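GTP pyrophosphokinase YjbM (Bacillus subtilis, PDB 5DEC) makes the alarmone (p)ppGpp by transferring pyrophosphate from ATP to GDP or GTP, working as an allosterically regulated homotetramer, probably with a minor role in the stringent response. Local coordinates at residues His127-Tyr132 against His142-Ile147; Arg15-Tyr20 against Gln78-Leu83. All blocks are in the same frame, centred on the assembly; numbering follows the deposited sequence.

Contact 1. Residues His127-Tyr132 against His142-Ile147; sequences HLVVLY and HVLVEI
The segments 127-132 and 142-147 are the two arms of an antiparallel beta hairpin inside the mixed sheet of the RelA/SpoT synthetase domain. Six backbone hydrogen bonds join them, two at each of three pairs: Leu128 with Ile147, Val130 with Val145, Tyr132 with Val143. The bond from Ile147 N to Leu128 O is the shortest, 2.7 Å, and lies nearly along the C=O axis. Val143 N to Tyr132 O differs, because the donor sits 28° out of the carbonyl plane.

Leu128, Val130, Tyr132, Val143, Val145 and Ile147 share one face. Leu128 CG is in the crowded position between backbone N and carbonyl carbon (chi1 58°), and its CD1 lies 3.9 Å from Ile147 CB. Ile147 reaches diagonally, its CD1 3.9 Å from Val130 CG1. Tyr132 sets CG anti to its backbone N and sends its ring away from the partner strand to helix 11-38, where OH bonds Glu26.

The other face carries Val129, Leu131, Leu144 and Glu146. Leu144 CD2 sits between two neighbours, 3.7 Å from Leu131 CD1 and 3.9 Å from Val129 CG1. Strand 107-113 backs the outer edge of 127-132.

Glu146, the inferred proton acceptor, leaves this face with an extended chain, and its OE1 is bonded by Gln148 NE2. Its side chain lies near that of Asp79, a magnesium ligand. His127, which binds the product, is held through NE2 by Tyr123 OH. Its ND1 stands 3.9 Å from Glu146 OE2, with ring and carboxylate planes 51° apart.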
ATOM      1  N   HIS B 127      25.886   4.077  -8.008  1.00 32.09           N
ATOM      2  CA  HIS B 127      25.661   3.327  -6.782  1.00 33.85           C
ATOM      3  C   HIS B 127      26.165   4.079  -5.563  1.00 33.81           C
ATOM      4  O   HIS B 127      27.233   4.703  -5.592  1.00 32.74           O
ATOM      5  CB  HIS B 127      26.363   1.963  -6.816  1.00 40.77           C
ATOM      6  CG  HIS B 127      25.900   1.051  -7.901  1.00 41.01           C
ATOM      7  ND1 HIS B 127      26.118  -0.309  -7.867  1.00 41.94           N
ATOM      8  CD2 HIS B 127      25.204   1.286  -9.046  1.00 42.23           C
ATOM      9  CE1 HIS B 127      25.602  -0.869  -8.946  1.00 46.15           C
ATOM     10  NE2 HIS B 127      25.040   0.084  -9.677  1.00 34.90           N
ATOM     11  N   LEU B 128      25.397   4.015  -4.482  1.00 31.29           N
ATOM     12  CA  LEU B 128      25.975   4.337  -3.186  1.00 34.60           C
ATOM     13  C   LEU B 128      25.482   3.354  -2.131  1.00 32.88           C
ATOM     14  O   LEU B 128      24.487   2.661  -2.321  1.00 33.84           O
ATOM     15  CB  LEU B 128      25.689   5.779  -2.789  1.00 36.18           C
ATOM     16  CG  LEU B 128      24.279   6.316  -2.666  1.00 46.87           C
ATOM     17  CD1 LEU B 128      23.755   6.119  -1.272  1.00 50.54           C
ATOM     18  CD2 LEU B 128      24.336   7.790  -2.981  1.00 51.52           C
ATOM     19  N   VAL B 129      26.201   3.286  -1.023  1.00 29.95           N
ATOM     20  CA  VAL B 129      25.849   2.377   0.051  1.00 31.25           C
ATOM     21  C   VAL B 129      25.692   3.204   1.312  1.00 30.13           C
ATOM     22  O   VAL B 129      26.575   3.985   1.630  1.00 31.45           O
ATOM     23  CB  VAL B 129      26.934   1.313   0.276  1.00 38.01           C
ATOM     24  CG1 VAL B 129      26.533   0.412   1.423  1.00 38.10           C
ATOM     25  CG2 VAL B 129      27.178   0.502  -1.011  1.00 35.17           C
ATOM     26  N   VAL B 130      24.583   3.041   2.026  1.00 31.63           N
ATOM     27  CA  VAL B 130      24.385   3.794   3.259  1.00 32.07           C
ATOM     28  C   VAL B 130      24.358   2.869   4.457  1.00 34.61           C
ATOM     29  O   VAL B 130      24.023   1.682   4.343  1.00 33.17           O
ATOM     30  CB  VAL B 130      23.055   4.617   3.260  1.00 27.78           C
ATOM     31  CG1 VAL B 130      22.971   5.558   2.067  1.00 22.92           C
ATOM     32  CG2 VAL B 130      21.847   3.698   3.285  1.00 25.11           C
ATOM     33  N   LEU B 131      24.702   3.421   5.615  1.00 29.79           N
ATOM     34  CA  LEU B 131      24.566   2.686   6.853  1.00 29.24           C
ATOM     35  C   LEU B 131      23.333   3.229   7.579  1.00 30.97           C
ATOM     36  O   LEU B 131      23.321   4.382   8.023  1.00 30.85           O
ATOM     37  CB  LEU B 131      25.836   2.829   7.698  1.00 33.85           C
ATOM     38  CG  LEU B 131      25.966   1.894   8.902  1.00 37.66           C
ATOM     39  CD1 LEU B 131      26.015   0.455   8.426  1.00 36.54           C
ATOM     40  CD2 LEU B 131      27.225   2.237   9.734  1.00 34.35           C
ATOM     41  N   TYR B 132      22.289   2.405   7.672  1.00 28.05           N
ATOM     42  CA  TYR B 132      20.994   2.852   8.192  1.00 25.43           C
ATOM     43  C   TYR B 132      20.818   2.385   9.643  1.00 33.79           C
ATOM     44  O   TYR B 132      20.823   1.172   9.899  1.00 28.57           O
ATOM     45  CB  TYR B 132      19.837   2.313   7.314  1.00 24.61           C
ATOM     46  CG  TYR B 132      18.476   2.871   7.698  1.00 28.66           C
ATOM     47  CD1 TYR B 132      18.125   4.166   7.357  1.00 34.46           C
ATOM     48  CD2 TYR B 132      17.556   2.108   8.409  1.00 22.64           C
ATOM     49  CE1 TYR B 132      16.895   4.696   7.704  1.00 33.86           C
ATOM     50  CE2 TYR B 132      16.320   2.630   8.771  1.00 28.91           C
ATOM     51  CZ  TYR B 132      15.999   3.933   8.412  1.00 35.68           C
ATOM     52  OH  TYR B 132      14.784   4.492   8.752  1.00 30.45           O
ATOM     53  N   HIS B 142      22.719  -1.271  12.926  1.00 36.56           N
ATOM     54  CA  HIS B 142      23.118  -0.581  11.709  1.00 42.27           C
ATOM     55  C   HIS B 142      23.143  -1.560  10.537  1.00 42.31           C
ATOM     56  O   HIS B 142      23.829  -2.578  10.585  1.00 42.83           O
ATOM     57  CB  HIS B 142      24.474   0.101  11.894  1.00 43.01           C
ATOM     58  CG  HIS B 142      24.442   1.222  12.884  1.00 48.31           C
ATOM     59  ND1 HIS B 142      24.390   1.013  14.247  1.00 53.68           N
ATOM     60  CD2 HIS B 142      24.398   2.565  12.713  1.00 52.14           C
ATOM     61  CE1 HIS B 142      24.345   2.173  14.870  1.00 57.62           C
ATOM     62  NE2 HIS B 142      24.344   3.135  13.960  1.00 59.59           N
ATOM     63  N   VAL B 143      22.350  -1.285   9.506  1.00 34.92           N
ATOM     64  CA  VAL B 143      22.329  -2.174   8.344  1.00 33.04           C
ATOM     65  C   VAL B 143      22.770  -1.460   7.073  1.00 33.67           C
ATOM     66  O   VAL B 143      22.485  -0.274   6.860  1.00 25.92           O
ATOM     67  CB  VAL B 143      20.936  -2.821   8.118  1.00 45.19           C
ATOM     68  CG1 VAL B 143      20.404  -3.417   9.414  1.00 54.66           C
ATOM     69  CG2 VAL B 143      19.974  -1.835   7.565  1.00 41.78           C
ATOM     70  N   LEU B 144      23.506  -2.199   6.250  1.00 29.44           N
ATOM     71  CA  LEU B 144      23.980  -1.707   4.967  1.00 27.09           C
ATOM     72  C   LEU B 144      22.855  -1.804   3.966  1.00 31.39           C
ATOM     73  O   LEU B 144      22.146  -2.812   3.913  1.00 31.44           O
ATOM     74  CB  LEU B 144      25.185  -2.505   4.487  1.00 32.62           C
ATOM     75  CG  LEU B 144      26.435  -2.313   5.321  1.00 35.67           C
ATOM     76  CD1 LEU B 144      27.474  -3.362   4.962  1.00 45.06           C
ATOM     77  CD2 LEU B 144      26.954  -0.901   5.076  1.00 36.90           C
ATOM     78  N   VAL B 145      22.663  -0.731   3.208  1.00 28.72           N
ATOM     79  CA  VAL B 145      21.644  -0.689   2.171  1.00 23.08           C
ATOM     80  C   VAL B 145      22.256  -0.091   0.921  1.00 29.31           C
ATOM     81  O   VAL B 145      22.804   1.016   0.971  1.00 29.63           O
ATOM     82  CB  VAL B 145      20.430   0.168   2.572  1.00 20.65           C
ATOM     83  CG1 VAL B 145      19.378   0.132   1.481  1.00 27.45           C
ATOM     84  CG2 VAL B 145      19.844  -0.300   3.937  1.00 26.72           C
ATOM     85  N   GLU B 146      22.171  -0.807  -0.193  1.00 28.53           N
ATOM     86  CA  GLU B 146      22.653  -0.253  -1.457  1.00 33.62           C
ATOM     87  C   GLU B 146      21.564   0.603  -2.098  1.00 34.03           C
ATOM     88  O   GLU B 146      20.412   0.192  -2.184  1.00 31.39           O
ATOM     89  CB  GLU B 146      23.059  -1.356  -2.427  1.00 30.39           C
ATOM     90  CG  GLU B 146      23.544  -0.808  -3.767  1.00 33.20           C
ATOM     91  CD  GLU B 146      23.711  -1.909  -4.805  1.00 45.81           C
ATOM     92  OE1 GLU B 146      22.703  -2.247  -5.466  1.00 51.81           O
ATOM     93  OE2 GLU B 146      24.829  -2.447  -4.934  1.00 55.80           O
ATOM     94  N   ILE B 147      21.922   1.803  -2.535  1.00 29.73           N
ATOM     95  CA  ILE B 147      20.971   2.647  -3.246  1.00 21.56           C
ATOM     96  C   ILE B 147      21.543   2.915  -4.641  1.00 28.38           C
ATOM     97  O   ILE B 147      22.640   3.448  -4.762  1.00 31.78           O
ATOM     98  CB  ILE B 147      20.734   3.996  -2.556  1.00 26.11           C
ATOM     99  CG1 ILE B 147      20.265   3.816  -1.108  1.00 29.57           C
ATOM    100  CG2 ILE B 147      19.713   4.826  -3.369  1.00 23.67           C
ATOM    101  CD1 ILE B 147      20.012   5.129  -0.394  1.00 28.37           C
TER

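Contact 2. Residues Arg15-Tyr20 against Gln78-Leu83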
ATOM      1  N   ARG B  15      14.634 -14.805   9.885  1.00 59.26           N
ATOM      2  CA  ARG B  15      14.855 -13.979  11.058  1.00 61.64           C
ATOM      3  C   ARG B  15      16.052 -13.044  10.823  1.00 55.29           C
ATOM      4  O   ARG B  15      16.050 -11.906  11.286  1.00 53.17           O
ATOM      5  CB  ARG B  15      15.042 -14.867  12.307  1.00 71.69           C
ATOM      6  CG  ARG B  15      16.185 -14.509  13.243  1.00 82.36           C
ATOM      7  CD  ARG B  15      16.466 -15.653  14.234  1.00 94.29           C
ATOM      8  NE  ARG B  15      15.247 -16.103  14.913  1.00 97.67           N
ATOM      9  CZ  ARG B  15      14.841 -17.369  14.985  1.00 97.31           C
ATOM     10  NH1 ARG B  15      15.565 -18.340  14.437  1.00 97.46           N
ATOM     11  NH2 ARG B  15      13.712 -17.667  15.616  1.00 95.76           N
ATOM     12  N   PHE B  16      17.051 -13.518  10.078  1.00 53.24           N
ATOM     13  CA  PHE B  16      18.220 -12.709   9.707  1.00 48.87           C
ATOM     14  C   PHE B  16      17.848 -11.549   8.775  1.00 43.35           C
ATOM     15  O   PHE B  16      18.464 -10.488   8.806  1.00 41.93           O
ATOM     16  CB  PHE B  16      19.268 -13.594   9.022  1.00 46.25           C
ATOM     17  CG  PHE B  16      20.418 -12.837   8.396  1.00 45.53           C
ATOM     18  CD1 PHE B  16      21.427 -12.301   9.180  1.00 48.80           C
ATOM     19  CD2 PHE B  16      20.508 -12.701   7.018  1.00 45.22           C
ATOM     20  CE1 PHE B  16      22.482 -11.615   8.604  1.00 48.42           C
ATOM     21  CE2 PHE B  16      21.562 -12.020   6.438  1.00 46.36           C
ATOM     22  CZ  PHE B  16      22.550 -11.478   7.234  1.00 46.94           C
ATOM     23  N   LEU B  17      16.853 -11.767   7.932  1.00 36.05           N
ATOM     24  CA  LEU B  17      16.505 -10.797   6.903  1.00 39.42           C
ATOM     25  C   LEU B  17      15.489  -9.758   7.364  1.00 38.15           C
ATOM     26  O   LEU B  17      15.288  -8.740   6.693  1.00 32.39           O
ATOM     27  CB  LEU B  17      15.967 -11.529   5.678  1.00 39.06           C
ATOM     28  CG  LEU B  17      16.977 -12.426   4.957  1.00 39.39           C
ATOM     29  CD1 LEU B  17      16.302 -13.105   3.788  1.00 38.56           C
ATOM     30  CD2 LEU B  17      18.180 -11.622   4.465  1.00 41.37           C
ATOM     31  N   VAL B  18      14.847 -10.018   8.502  1.00 37.68           N
ATOM     32  CA  VAL B  18      13.822  -9.112   9.027  1.00 37.06           C
ATOM     33  C   VAL B  18      14.308  -7.652   9.122  1.00 31.52           C
ATOM     34  O   VAL B  18      13.630  -6.751   8.620  1.00 34.12           O
ATOM     35  CB  VAL B  18      13.311  -9.570  10.414  1.00 43.46           C
ATOM     36  CG1 VAL B  18      12.588  -8.443  11.098  1.00 43.94           C
ATOM     37  CG2 VAL B  18      12.389 -10.779  10.280  1.00 52.19           C
ATOM     38  N   PRO B  19      15.488  -7.408   9.726  1.00 30.45           N
ATOM     39  CA  PRO B  19      15.926  -6.005   9.777  1.00 34.39           C
ATOM     40  C   PRO B  19      16.175  -5.398   8.396  1.00 36.19           C
ATOM     41  O   PRO B  19      15.958  -4.199   8.213  1.00 28.06           O
ATOM     42  CB  PRO B  19      17.249  -6.063  10.545  1.00 35.08           C
ATOM     43  CG  PRO B  19      17.263  -7.391  11.211  1.00 44.35           C
ATOM     44  CD  PRO B  19      16.467  -8.305  10.364  1.00 37.88           C
ATOM     45  N   TYR B  20      16.658  -6.208   7.458  1.00 27.53           N
ATOM     46  CA  TYR B  20      16.926  -5.716   6.109  1.00 28.95           C
ATOM     47  C   TYR B  20      15.633  -5.300   5.439  1.00 30.50           C
ATOM     48  O   TYR B  20      15.571  -4.254   4.783  1.00 25.71           O
ATOM     49  CB  TYR B  20      17.637  -6.781   5.270  1.00 27.22           C
ATOM     50  CG  TYR B  20      19.049  -7.008   5.726  1.00 30.88           C
ATOM     51  CD1 TYR B  20      20.090  -6.213   5.248  1.00 31.14           C
ATOM     52  CD2 TYR B  20      19.349  -7.993   6.669  1.00 24.32           C
ATOM     53  CE1 TYR B  20      21.392  -6.412   5.669  1.00 39.27           C
ATOM     54  CE2 TYR B  20      20.643  -8.196   7.090  1.00 37.36           C
ATOM     55  CZ  TYR B  20      21.660  -7.405   6.594  1.00 45.00           C
ATOM     56  OH  TYR B  20      22.948  -7.606   7.025  1.00 51.80           O
ATOM     57  N   GLN B  78      26.986  -5.810   0.762  1.00 47.11           N
ATOM     58  CA  GLN B  78      26.479  -4.449   0.738  1.00 40.65           C
ATOM     59  C   GLN B  78      25.086  -4.323   0.136  1.00 42.03           C
ATOM     60  O   GLN B  78      24.453  -3.277   0.265  1.00 44.12           O
ATOM     61  CB  GLN B  78      27.430  -3.558  -0.046  1.00 39.94           C
ATOM     62  CG  GLN B  78      28.761  -3.351   0.622  1.00 47.76           C
ATOM     63  CD  GLN B  78      29.638  -2.428  -0.182  1.00 55.31           C
ATOM     64  OE1 GLN B  78      29.530  -2.369  -1.411  1.00 53.93           O
ATOM     65  NE2 GLN B  78      30.516  -1.700   0.500  1.00 64.71           N
ATOM     66  N   ASP B  79      24.619  -5.367  -0.541  1.00 41.22           N
ATOM     67  CA  ASP B  79      23.378  -5.249  -1.303  1.00 42.94           C
ATOM     68  C   ASP B  79      22.340  -6.309  -0.954  1.00 42.64           C
ATOM     69  O   ASP B  79      21.473  -6.627  -1.766  1.00 40.34           O
ATOM     70  CB  ASP B  79      23.676  -5.317  -2.796  1.00 40.71           C
ATOM     71  CG  ASP B  79      24.277  -6.643  -3.202  1.00 57.76           C
ATOM     72  OD1 ASP B  79      24.954  -7.276  -2.364  1.00 63.03           O
ATOM     73  OD2 ASP B  79      24.064  -7.057  -4.356  1.00 62.68           O
ATOM     74  N   ILE B  80      22.400  -6.825   0.265  1.00 38.28           N
ATOM     75  CA  ILE B  80      21.335  -7.675   0.751  1.00 34.85           C
ATOM     76  C   ILE B  80      20.050  -6.863   0.712  1.00 38.19           C
ATOM     77  O   ILE B  80      19.005  -7.341   0.243  1.00 37.60           O
ATOM     78  CB  ILE B  80      21.643  -8.193   2.161  1.00 36.08           C
ATOM     79  CG1 ILE B  80      22.855  -9.121   2.098  1.00 39.75           C
ATOM     80  CG2 ILE B  80      20.441  -8.929   2.743  1.00 32.44           C
ATOM     81  CD1 ILE B  80      23.426  -9.467   3.451  1.00 44.64           C
ATOM     82  N   ALA B  81      20.141  -5.619   1.175  1.00 31.70           N
ATOM     83  CA  ALA B  81      19.047  -4.666   1.032  1.00 30.24           C
ATOM     84  C   ALA B  81      19.378  -3.694  -0.094  1.00 29.42           C
ATOM     85  O   ALA B  81      20.506  -3.181  -0.169  1.00 28.73           O
ATOM     86  CB  ALA B  81      18.820  -3.921   2.327  1.00 26.15           C
ATOM     87  N   GLY B  82      18.419  -3.435  -0.976  1.00 28.29           N
ATOM     88  CA  GLY B  82      18.686  -2.525  -2.086  1.00 30.38           C
ATOM     89  C   GLY B  82      17.505  -1.648  -2.449  1.00 28.69           C
ATOM     90  O   GLY B  82      16.354  -2.082  -2.399  1.00 29.63           O
ATOM     91  N   LEU B  83      17.780  -0.402  -2.827  1.00 22.11           N
ATOM     92  CA  LEU B  83      16.739   0.443  -3.393  1.00 27.08           C
ATOM     93  C   LEU B  83      17.171   0.932  -4.754  1.00 26.05           C
ATOM     94  O   LEU B  83      18.367   0.975  -5.068  1.00 28.40           O
ATOM     95  CB  LEU B  83      16.400   1.637  -2.501  1.00 31.91           C
ATOM     96  CG  LEU B  83      15.430   1.253  -1.381  1.00 42.94           C
ATOM     97  CD1 LEU B  83      16.212   0.800  -0.159  1.00 36.65           C
ATOM     98  CD2 LEU B  83      14.466   2.363  -1.061  1.00 42.57           C
TER
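Tyr20 presents one face of its ring to Ile80, so that the N-terminal helix 11-38 packs on the turn that leads into strand 81-87. Ile80 CG2 stands over that face, 3.8 Å from the ring centroid and 16° off the normal. This is a CH-pi contact. The methyl is displaced toward the CG-CD1 side of the ring, and its closest ring atom is Tyr20 CD1 at 3.7 Å. Ile80 CG2 is anti to its backbone N, while CG1 lies beside that N. The two branches therefore spread along the ring: CD1 reaches the phenol end, 4.1 Å from Tyr20 OH.

Ala81 meets the same ring differently. Its CB lies at the edge, near the ring plane, 3.9 Å from Tyr20 CD1. Leu17 crosses Ile80 at about a right angle, with Leu17 CD2 3.9 Å from Ile80 CG2. That methyl is thus shared between Leu17 and the tyrosine. Phe16 adds a looser touch, its ring edge turned to Ile80 CD1. Tyr20 CE2 in turn lies over one face of the Phe16 ring, 3.8 Å above its plane.

An alanine at Tyr20 would remove the ring over Ile80 and beside Ala81, and would probably loosen the packing of the helix on this turn.

Helix 57-66 packs against the cluster, with Ile60 touching Leu17 and Ile80. Asp79, which binds magnesium and ATP, points away from the helix, and Lys55 and Lys63 form salt bridges to its carboxylate. The contact itself is apolar, so it rests on the fit and burial of the side chains.

How the contacts relate
Helix 11-38 comes first in the chain. Contact 2 joins its residues 15-20 to 78-83, closing a loop of 57 residues that includes strand 49-54 and helix 57-66. The chain then runs through strand 81-87, helix 90-102 and strand 107-113 before contact 1 opens. Contact 1 closes a loop of nine residues, the end of the hairpin, most of it still strand. The two are in series, neither nested nor crossed. They meet inside the sheet, where strands 81-87 and 139-151 are neighbours: Glu146 N lies 2.9 Å from Ala81 O, a probable hydrogen bond. Contact 2 thus ties the N-terminal helix to the sheet beside the hairpin; the strand pairing sets Asp79 close to Glu146.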